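Side-chain contacts in hydrogenase expression/formation protein HypE (Desulfovibrio vulgaris subsp. vulgaris, PDB 2Z1U), which binds ATP and magnesium and takes part in hydrogenase maturation, probably in making the ligands of the metal centre: residues Val319-Ala324 / Arg329-Leu334; Pro249-Val254 / Gly296-Arg301; Pro62-Gly67 / Met104-Arg109. All blocks are in the same frame, centred on the assembly; numbering follows the deposited sequence.

Interaction 1: Val319-Ala324 / Arg329-Leu334; sequences VVMETA and RLLSML
Three backbone hydrogen bonds tie V319-A324 to R329-L334 as antiparallel partners. M321 and R329 form the hydrogen-bonded pair, M321 N giving to R329 O and R329 N to M321 O, each at 2.9 Å. Beyond the non-hydrogen-bonded pair V320 and L330, L331 N reaches V319 O at 2.9 Å. A water extends this pairing, accepting from V319 N and donating to L331 O.

Side-chain packing gathers on the face bearing M321 and R329. The M321 chain is extended as far as SD and turns at chi3 (72°), which places CE over one face of the R329 guanidinium, 3.8 Å from NH2, the two running side by side. The same methyl lies 4.1 Å from L331 CD2, while L331 CD1 meets V319 CG1 at 4.0 Å. On the other face, L330 has CG anti to the backbone N (chi1 -177°), and its CD1 lies 3.5 Å from V319 O.

The charge of R329 is met outside the pair by a salt bridge from NH1 to D264. V319 also packs on L230 and N231 of helix 225-237. The arrangement is a beta hairpin at the edge of the mixed sheet, with 328-330 as one of its two outermost strands within the chain.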
loop_
_atom_site.group_PDB
_atom_site.type_symbol
_atom_site.label_atom_id
_atom_site.label_comp_id
_atom_site.label_asym_id
_atom_site.label_seq_id
_atom_site.Cartn_x
_atom_site.Cartn_y
_atom_site.Cartn_z
ATOM N N VAL A 319 16.268 -7.537 27.007
ATOM C CA VAL A 319 17.264 -6.547 26.631
ATOM C C VAL A 319 17.758 -5.857 27.896
ATOM O O VAL A 319 16.995 -5.153 28.556
ATOM C CB VAL A 319 16.677 -5.501 25.678
ATOM C CG1 VAL A 319 17.729 -4.442 25.340
ATOM C CG2 VAL A 319 16.163 -6.171 24.390
ATOM N N VAL A 320 19.031 -6.064 28.219
ATOM C CA VAL A 320 19.606 -5.455 29.408
ATOM C C VAL A 320 20.690 -4.415 29.148
ATOM O O VAL A 320 21.687 -4.665 28.449
ATOM C CB VAL A 320 19.970 -6.504 30.519
ATOM C CG1 VAL A 320 20.024 -7.937 29.980
ATOM C CG2 VAL A 320 21.227 -6.121 31.320
ATOM N N MET A 321 20.461 -3.232 29.704
ATOM C CA MET A 321 21.351 -2.105 29.504
ATOM C C MET A 321 22.209 -1.933 30.732
ATOM O O MET A 321 21.677 -1.788 31.859
ATOM C CB MET A 321 20.547 -0.825 29.233
ATOM C CG MET A 321 21.411 0.391 28.876
ATOM S SD MET A 321 20.461 1.776 28.207
ATOM C CE MET A 321 19.594 2.377 29.655
ATOM N N GLU A 322 23.526 -1.978 30.537
ATOM C CA GLU A 322 24.427 -1.537 31.593
ATOM C C GLU A 322 24.343 -0.014 31.642
ATOM O O GLU A 322 24.624 0.682 30.665
ATOM C CB GLU A 322 25.871 -1.987 31.374
ATOM C CG GLU A 322 26.777 -1.462 32.465
ATOM C CD GLU A 322 28.223 -1.858 32.302
ATOM O OE1 GLU A 322 28.488 -2.822 31.556
ATOM O OE2 GLU A 322 29.090 -1.197 32.915
ATOM N N THR A 323 23.925 0.470 32.800
ATOM C CA THR A 323 23.583 1.855 33.047
ATOM C C THR A 323 24.860 2.729 33.185
ATOM O O THR A 323 25.930 2.200 33.486
ATOM C CB THR A 323 22.717 1.835 34.317
ATOM O OG1 THR A 323 21.318 1.758 33.945
ATOM C CG2 THR A 323 22.989 2.982 35.236
ATOM N N ALA A 324 24.737 4.049 32.970
ATOM C CA ALA A 324 25.875 4.987 33.151
ATOM C C ALA A 324 26.357 5.073 34.584
ATOM O O ALA A 324 27.488 5.496 34.855
ATOM C CB ALA A 324 25.493 6.374 32.662
ATOM N N ARG A 329 19.537 -1.764 33.847
ATOM C CA ARG A 329 18.150 -1.442 33.564
ATOM C C ARG A 329 17.642 -2.406 32.507
ATOM O O ARG A 329 18.240 -2.553 31.425
ATOM C CB ARG A 329 18.002 0.022 33.108
ATOM C CG ARG A 329 16.921 0.261 32.069
ATOM C CD ARG A 329 15.974 1.382 32.446
ATOM N NE ARG A 329 16.479 2.654 31.972
ATOM C CZ ARG A 329 15.953 3.385 30.986
ATOM N NH1 ARG A 329 14.837 3.022 30.351
ATOM N NH2 ARG A 329 16.563 4.521 30.667
ATOM N N LEU A 330 16.531 -3.065 32.818
ATOM C CA LEU A 330 15.835 -3.892 31.837
ATOM C C LEU A 330 15.050 -2.970 30.910
ATOM O O LEU A 330 14.243 -2.167 31.375
ATOM C CB LEU A 330 14.916 -4.894 32.562
ATOM C CG LEU A 330 14.147 -5.914 31.722
ATOM C CD1 LEU A 330 15.068 -6.843 30.932
ATOM C CD2 LEU A 330 13.181 -6.712 32.608
ATOM N N LEU A 331 15.309 -3.063 29.603
ATOM C CA LEU A 331 14.548 -2.307 28.613
ATOM C C LEU A 331 13.414 -3.168 28.066
ATOM O O LEU A 331 13.605 -3.898 27.098
ATOM C CB LEU A 331 15.448 -1.843 27.443
ATOM C CG LEU A 331 16.668 -0.943 27.701
ATOM C CD1 LEU A 331 17.366 -0.551 26.357
ATOM C CD2 LEU A 331 16.275 0.293 28.484
ATOM N N SER A 332 12.234 -3.072 28.668
ATOM C CA SER A 332 11.070 -3.822 28.188
ATOM C C SER A 332 10.264 -3.004 27.192
ATOM O O SER A 332 10.492 -1.807 27.048
ATOM C CB SER A 332 10.193 -4.261 29.361
ATOM O OG SER A 332 10.960 -4.992 30.298
ATOM N N MET A 333 9.338 -3.658 26.488
ATOM C CA MET A 333 8.412 -3.014 25.572
ATOM C C MET A 333 7.401 -2.122 26.327
ATOM O O MET A 333 7.013 -2.413 27.472
ATOM C CB MET A 333 7.684 -3.977 24.670
ATOM C CG MET A 333 8.497 -4.532 23.493
ATOM S SD MET A 333 7.476 -5.481 22.316
ATOM C CE MET A 333 8.734 -6.372 21.412
ATOM N N LEU A 334 6.943 -1.036 25.614
ATOM C CA LEU A 334 6.113 0.140 26.070
ATOM C C LEU A 334 4.935 -0.263 26.950
ATOM O O LEU A 334 4.887 -1.091 27.861
ATOM C CB LEU A 334 5.605 0.857 24.817
ATOM C CG LEU A 334 6.674 1.424 23.880
ATOM C CD1 LEU A 334 6.032 1.879 22.578
ATOM C CD2 LEU A 334 7.397 2.577 24.554
HETATM O O HOH W 1 13.654 -6.845 27.722
#

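Interaction 2: Pro249-Val254 / Gly296-Arg301; sequences PVRESV and GEHAAR
P249 packs against H298 where the two segments come nearest, and this is the close part of the contact. The proline ring lies beside the histidine backbone, its CG 3.3 Å from H298 O, and P249 CB meets H298 CB at 3.9 Å. No hydrogen bond crosses between the segments, so the fit here rests on van der Waals contact.

Toward the surface the contact loosens into a polar cluster. The R251 chain bends at chi3 (136°) and presents a face of its guanidinium to the edge of the H298 ring, with CE1 3.7 Å from R251 CZ and the planes 78° apart, a T-shaped meeting rather than a flat stack. The exposed E297 approaches the guanidinium at its edge; its OE1 stands 3.7 Å from R251 NH2, a long salt bridge. E297 also folds back over its neighbour, CG lying above the centre of the H298 ring. R251 also has long, weak ion pairs with D176 and D193 and a weak hydrogen bond to S173.

R251 is the N-cap residue of helix 252-260, and the contact thus joins the start of that helix to the turn leading into strand 300-306, beside strand 167-170, whose I170 packs on P249.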
loop_
_atom_site.group_PDB
_atom_site.type_symbol
_atom_site.label_atom_id
_atom_site.label_comp_id
_atom_site.label_asym_id
_atom_site.label_seq_id
_atom_site.Cartn_x
_atom_site.Cartn_y
_atom_site.Cartn_z
ATOM N N PRO A 249 24.235 6.829 21.309
ATOM C CA PRO A 249 24.350 8.261 21.061
ATOM C C PRO A 249 22.993 8.967 21.114
ATOM O O PRO A 249 22.033 8.530 20.503
ATOM C CB PRO A 249 24.959 8.336 19.631
ATOM C CG PRO A 249 24.496 7.093 18.965
ATOM C CD PRO A 249 24.313 6.036 20.070
ATOM N N VAL A 250 22.924 10.037 21.888
ATOM C CA VAL A 250 21.720 10.859 21.998
ATOM C C VAL A 250 22.280 12.260 22.141
ATOM O O VAL A 250 23.095 12.509 23.038
ATOM C CB VAL A 250 20.835 10.499 23.265
ATOM C CG1 VAL A 250 19.581 11.376 23.324
ATOM C CG2 VAL A 250 20.404 9.032 23.269
ATOM N N ARG A 251 21.895 13.151 21.229
ATOM C CA ARG A 251 22.393 14.535 21.211
ATOM C C ARG A 251 22.003 15.222 22.507
ATOM O O ARG A 251 20.904 14.997 23.008
ATOM C CB ARG A 251 21.780 15.302 20.031
ATOM C CG ARG A 251 22.237 14.835 18.676
ATOM C CD ARG A 251 21.408 15.464 17.555
ATOM N NE ARG A 251 22.304 15.907 16.494
ATOM C CZ ARG A 251 22.632 15.193 15.423
ATOM N NH1 ARG A 251 22.109 13.984 15.216
ATOM N NH2 ARG A 251 23.477 15.712 14.540
ATOM N N GLU A 252 22.907 16.051 23.046
ATOM C CA GLU A 252 22.645 16.804 24.281
ATOM C C GLU A 252 21.288 17.513 24.234
ATOM O O GLU A 252 20.506 17.438 25.177
ATOM C CB GLU A 252 23.778 17.815 24.543
ATOM C CG GLU A 252 23.816 18.409 25.950
ATOM C CD GLU A 252 24.901 19.476 26.100
ATOM O OE1 GLU A 252 25.666 19.698 25.128
ATOM O OE2 GLU A 252 24.989 20.099 27.179
ATOM N N SER A 253 21.022 18.177 23.111
ATOM C CA SER A 253 19.777 18.902 22.873
ATOM C C SER A 253 18.553 17.981 22.854
ATOM O O SER A 253 17.465 18.384 23.268
ATOM C CB SER A 253 19.876 19.644 21.546
ATOM O OG SER A 253 19.979 18.703 20.485
ATOM N N VAL A 254 18.739 16.754 22.367
ATOM C CA VAL A 254 17.677 15.735 22.376
ATOM C C VAL A 254 17.459 15.198 23.806
ATOM O O VAL A 254 16.319 15.105 24.261
ATOM C CB VAL A 254 17.963 14.590 21.367
ATOM C CG1 VAL A 254 17.002 13.418 21.567
ATOM C CG2 VAL A 254 17.886 15.115 19.918
ATOM N N GLY A 296 25.805 9.271 10.111
ATOM C CA GLY A 296 26.872 8.419 10.614
ATOM C C GLY A 296 27.923 9.070 11.480
ATOM O O GLY A 296 28.780 8.354 12.005
ATOM N N GLU A 297 27.897 10.453 11.652
ATOM C CA GLU A 297 28.775 11.071 12.639
ATOM C C GLU A 297 28.766 10.286 13.946
ATOM O O GLU A 297 29.713 10.322 14.698
ATOM C CB GLU A 297 28.346 12.516 12.899
ATOM C CG GLU A 297 26.864 12.678 13.197
ATOM C CD GLU A 297 26.031 12.841 11.939
ATOM O OE1 GLU A 297 24.888 13.333 12.042
ATOM O OE2 GLU A 297 26.520 12.473 10.850
ATOM N N HIS A 298 27.611 9.705 14.241
ATOM C CA HIS A 298 27.381 9.136 15.562
ATOM C C HIS A 298 27.213 7.626 15.550
ATOM O O HIS A 298 26.796 7.050 16.568
ATOM C CB HIS A 298 26.160 9.794 16.211
ATOM C CG HIS A 298 26.324 11.261 16.435
ATOM N ND1 HIS A 298 25.344 12.176 16.117
ATOM C CD2 HIS A 298 27.355 11.973 16.944
ATOM C CE1 HIS A 298 25.765 13.390 16.420
ATOM N NE2 HIS A 298 26.982 13.295 16.920
ATOM N N ALA A 299 27.508 6.989 14.413
ATOM C CA ALA A 299 27.509 5.516 14.359
ATOM C C ALA A 299 28.388 4.967 15.476
ATOM O O ALA A 299 29.445 5.521 15.752
ATOM C CB ALA A 299 27.987 5.008 13.005
ATOM N N ALA A 300 27.931 3.899 16.134
ATOM C CA ALA A 300 28.654 3.333 17.282
ATOM C C ALA A 300 28.342 1.869 17.551
ATOM O O ALA A 300 27.260 1.383 17.247
ATOM C CB ALA A 300 28.391 4.156 18.546
ATOM N N ARG A 301 29.318 1.169 18.112
ATOM C CA ARG A 301 29.064 -0.119 18.719
ATOM C C ARG A 301 28.296 0.177 20.028
ATOM O O ARG A 301 28.764 0.957 20.863
ATOM C CB ARG A 301 30.383 -0.832 19.001
ATOM C CG ARG A 301 30.243 -2.235 19.574
ATOM C CD ARG A 301 31.558 -2.670 20.171
ATOM N NE ARG A 301 32.624 -2.809 19.177
ATOM C CZ ARG A 301 32.930 -3.946 18.556
ATOM N NH1 ARG A 301 33.921 -3.971 17.671
ATOM N NH2 ARG A 301 32.243 -5.059 18.827
#

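Interaction 3: Pro62-Gly67 / Met104-Arg109; sequences PIFFPG and MDILER
A cation-pi stack between F64 and R109, flanked by a small apolar contact, joins the short strand 64-65 to the first turns of helix 104-121, in a region assigned to the N-terminal domain of the AIR synthase family. The R109 guanidinium lies flat on the phenyl ring: the planes are 12° apart and CZ is 3.9 Å from the ring centroid. NH1 sits above the centre of the ring, whereas NH2 projects beyond the rim, beside F64 CE2 at 3.5 Å. The arginine reaches this position by a bend at chi3 (-80°), and its CB also touches the ring, 3.7 Å from F64 CZ. On the opposite face of the phenyl, I63 CG2 rests toward the rim, so the ring is held between its own neighbour in sequence and the arginine.

The far edge of the ring points at the helix. I106 O lies in the ring plane, 3.8 Å from F64 CZ, and I106 CG2 packs at 3.8 Å on F64 CE2. That methyl also meets I63 CD1 at 4.1 Å, giving the isoleucine two hydrophobic partners across the contact. Within the helix, D105, one turn back, is a second partner of the arginine, its OD1 standing 3.7 Å from R109 NE in a long salt bridge.

Around the contact, I63 packs on I70 of helix 70-83. Strand 64-65 pairs with strand 68-69, and F65 and P66 reach helix 176-184, while L107 and E108 of helix 104-121 pack against helix 17-31.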
loop_
_atom_site.group_PDB
_atom_site.type_symbol
_atom_site.label_atom_id
_atom_site.label_comp_id
_atom_site.label_asym_id
_atom_site.label_seq_id
_atom_site.Cartn_x
_atom_site.Cartn_y
_atom_site.Cartn_z
ATOM N N PRO A 62 2.423 16.856 12.987
ATOM C CA PRO A 62 2.022 17.574 11.772
ATOM C C PRO A 62 2.631 17.006 10.484
ATOM O O PRO A 62 3.543 16.177 10.537
ATOM C CB PRO A 62 2.548 18.992 12.021
ATOM C CG PRO A 62 3.752 18.789 12.866
ATOM C CD PRO A 62 3.442 17.610 13.751
ATOM N N ILE A 63 2.123 17.472 9.346
ATOM C CA ILE A 63 2.535 16.976 8.036
ATOM C C ILE A 63 3.932 17.467 7.707
ATOM O O ILE A 63 4.716 16.732 7.101
ATOM C CB ILE A 63 1.548 17.435 6.921
ATOM C CG1 ILE A 63 0.168 16.819 7.138
ATOM C CG2 ILE A 63 2.088 17.120 5.531
ATOM C CD1 ILE A 63 -0.835 17.167 6.029
ATOM N N PHE A 64 4.217 18.708 8.105
ATOM C CA PHE A 64 5.523 19.345 7.906
ATOM C C PHE A 64 6.205 19.597 9.253
ATOM O O PHE A 64 5.561 20.030 10.215
ATOM C CB PHE A 64 5.385 20.661 7.106
ATOM C CG PHE A 64 4.772 20.479 5.721
ATOM C CD1 PHE A 64 5.540 20.016 4.653
ATOM C CD2 PHE A 64 3.427 20.767 5.496
ATOM C CE1 PHE A 64 4.977 19.812 3.383
ATOM C CE2 PHE A 64 2.852 20.578 4.227
ATOM C CZ PHE A 64 3.633 20.097 3.170
ATOM N N PHE A 65 7.508 19.319 9.309
ATOM C CA PHE A 65 8.324 19.470 10.532
ATOM C C PHE A 65 9.778 19.729 10.121
ATOM O O PHE A 65 10.130 19.480 8.975
ATOM C CB PHE A 65 8.215 18.215 11.424
ATOM C CG PHE A 65 8.167 16.913 10.654
ATOM C CD1 PHE A 65 9.341 16.229 10.343
ATOM C CD2 PHE A 65 6.947 16.375 10.234
ATOM C CE1 PHE A 65 9.298 15.024 9.628
ATOM C CE2 PHE A 65 6.898 15.181 9.511
ATOM C CZ PHE A 65 8.080 14.505 9.209
ATOM N N PRO A 66 10.616 20.286 11.025
ATOM C CA PRO A 66 12.037 20.408 10.695
ATOM C C PRO A 66 12.640 19.080 10.229
ATOM O O PRO A 66 12.504 18.065 10.918
ATOM C CB PRO A 66 12.656 20.848 12.024
ATOM C CG PRO A 66 11.576 21.652 12.657
ATOM C CD PRO A 66 10.318 20.892 12.336
ATOM N N GLY A 67 13.265 19.090 9.053
ATOM C CA GLY A 67 13.992 17.927 8.543
ATOM C C GLY A 67 13.187 16.953 7.701
ATOM O O GLY A 67 13.743 15.986 7.175
ATOM N N MET A 104 -4.357 22.631 -1.679
ATOM C CA MET A 104 -3.689 21.934 -2.777
ATOM C C MET A 104 -2.176 22.114 -2.792
ATOM O O MET A 104 -1.460 21.259 -3.313
ATOM C CB MET A 104 -4.244 22.396 -4.121
ATOM C CG MET A 104 -5.579 21.796 -4.518
ATOM S SD MET A 104 -5.572 20.077 -5.039
ATOM C CE MET A 104 -4.014 19.894 -5.921
ATOM N N ASP A 105 -1.692 23.239 -2.262
ATOM C CA ASP A 105 -0.249 23.450 -2.172
ATOM C C ASP A 105 0.408 22.529 -1.145
ATOM O O ASP A 105 1.579 22.187 -1.289
ATOM C CB ASP A 105 0.114 24.907 -1.892
ATOM C CG ASP A 105 1.602 25.184 -2.115
ATOM O OD1 ASP A 105 2.267 25.678 -1.176
ATOM O OD2 ASP A 105 2.108 24.886 -3.228
ATOM N N ILE A 106 -0.343 22.144 -0.113
ATOM C CA ILE A 106 0.111 21.116 0.831
ATOM C C ILE A 106 0.387 19.819 0.059
ATOM O O ILE A 106 1.467 19.247 0.165
ATOM C CB ILE A 106 -0.905 20.883 1.985
ATOM C CG1 ILE A 106 -0.964 22.117 2.895
ATOM C CG2 ILE A 106 -0.550 19.611 2.779
ATOM C CD1 ILE A 106 -1.909 21.990 4.080
ATOM N N LEU A 107 -0.583 19.396 -0.748
ATOM C CA LEU A 107 -0.448 18.195 -1.570
ATOM C C LEU A 107 0.753 18.261 -2.520
ATOM O O LEU A 107 1.539 17.316 -2.582
ATOM C CB LEU A 107 -1.741 17.925 -2.349
ATOM C CG LEU A 107 -1.771 16.700 -3.267
ATOM C CD1 LEU A 107 -1.583 15.389 -2.500
ATOM C CD2 LEU A 107 -3.077 16.682 -4.054
ATOM N N GLU A 108 0.896 19.372 -3.243
ATOM C CA GLU A 108 2.017 19.554 -4.172
ATOM C C GLU A 108 3.394 19.550 -3.486
ATOM O O GLU A 108 4.341 18.968 -4.012
ATOM C CB GLU A 108 1.841 20.827 -5.025
ATOM C CG GLU A 108 3.027 21.093 -5.957
ATOM C CD GLU A 108 2.684 21.940 -7.168
ATOM O OE1 GLU A 108 2.273 23.115 -7.002
ATOM O OE2 GLU A 108 2.861 21.430 -8.291
ATOM N N ARG A 109 3.504 20.206 -2.332
ATOM C CA ARG A 109 4.734 20.166 -1.543
ATOM C C ARG A 109 5.088 18.739 -1.112
ATOM O O ARG A 109 6.252 18.337 -1.163
ATOM C CB ARG A 109 4.613 21.052 -0.308
ATOM C CG ARG A 109 4.725 22.546 -0.595
ATOM C CD ARG A 109 4.934 23.313 0.711
ATOM N NE ARG A 109 3.681 23.505 1.444
ATOM C CZ ARG A 109 3.590 23.729 2.755
ATOM N NH1 ARG A 109 4.680 23.785 3.522
ATOM N NH2 ARG A 109 2.391 23.892 3.304
#

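In the fold
None of the three contacts is wholly buried. Interactions 1 and 3 each combine buried and exposed residues, whereas interaction 2 lies at the surface. Interactions 1 and 2 reach the same seven-stranded sheet, through the successive strands 319-322 and 300-306, and their centres are about 18 Å apart. Interaction 3 lies in the part matching the N-terminal AIR synthase domain, interaction 2 in that matching the C-terminal one; interactions 1 and 3 face each other across the chain's centre, about 36 Å between centres. Backbone pairing carries the hairpin of interaction 1; the other two join a helix start to other elements through side chains. Each uses an arginine differently: beneath a methionine methyl, against a histidine edge, or flat on a phenylalanine.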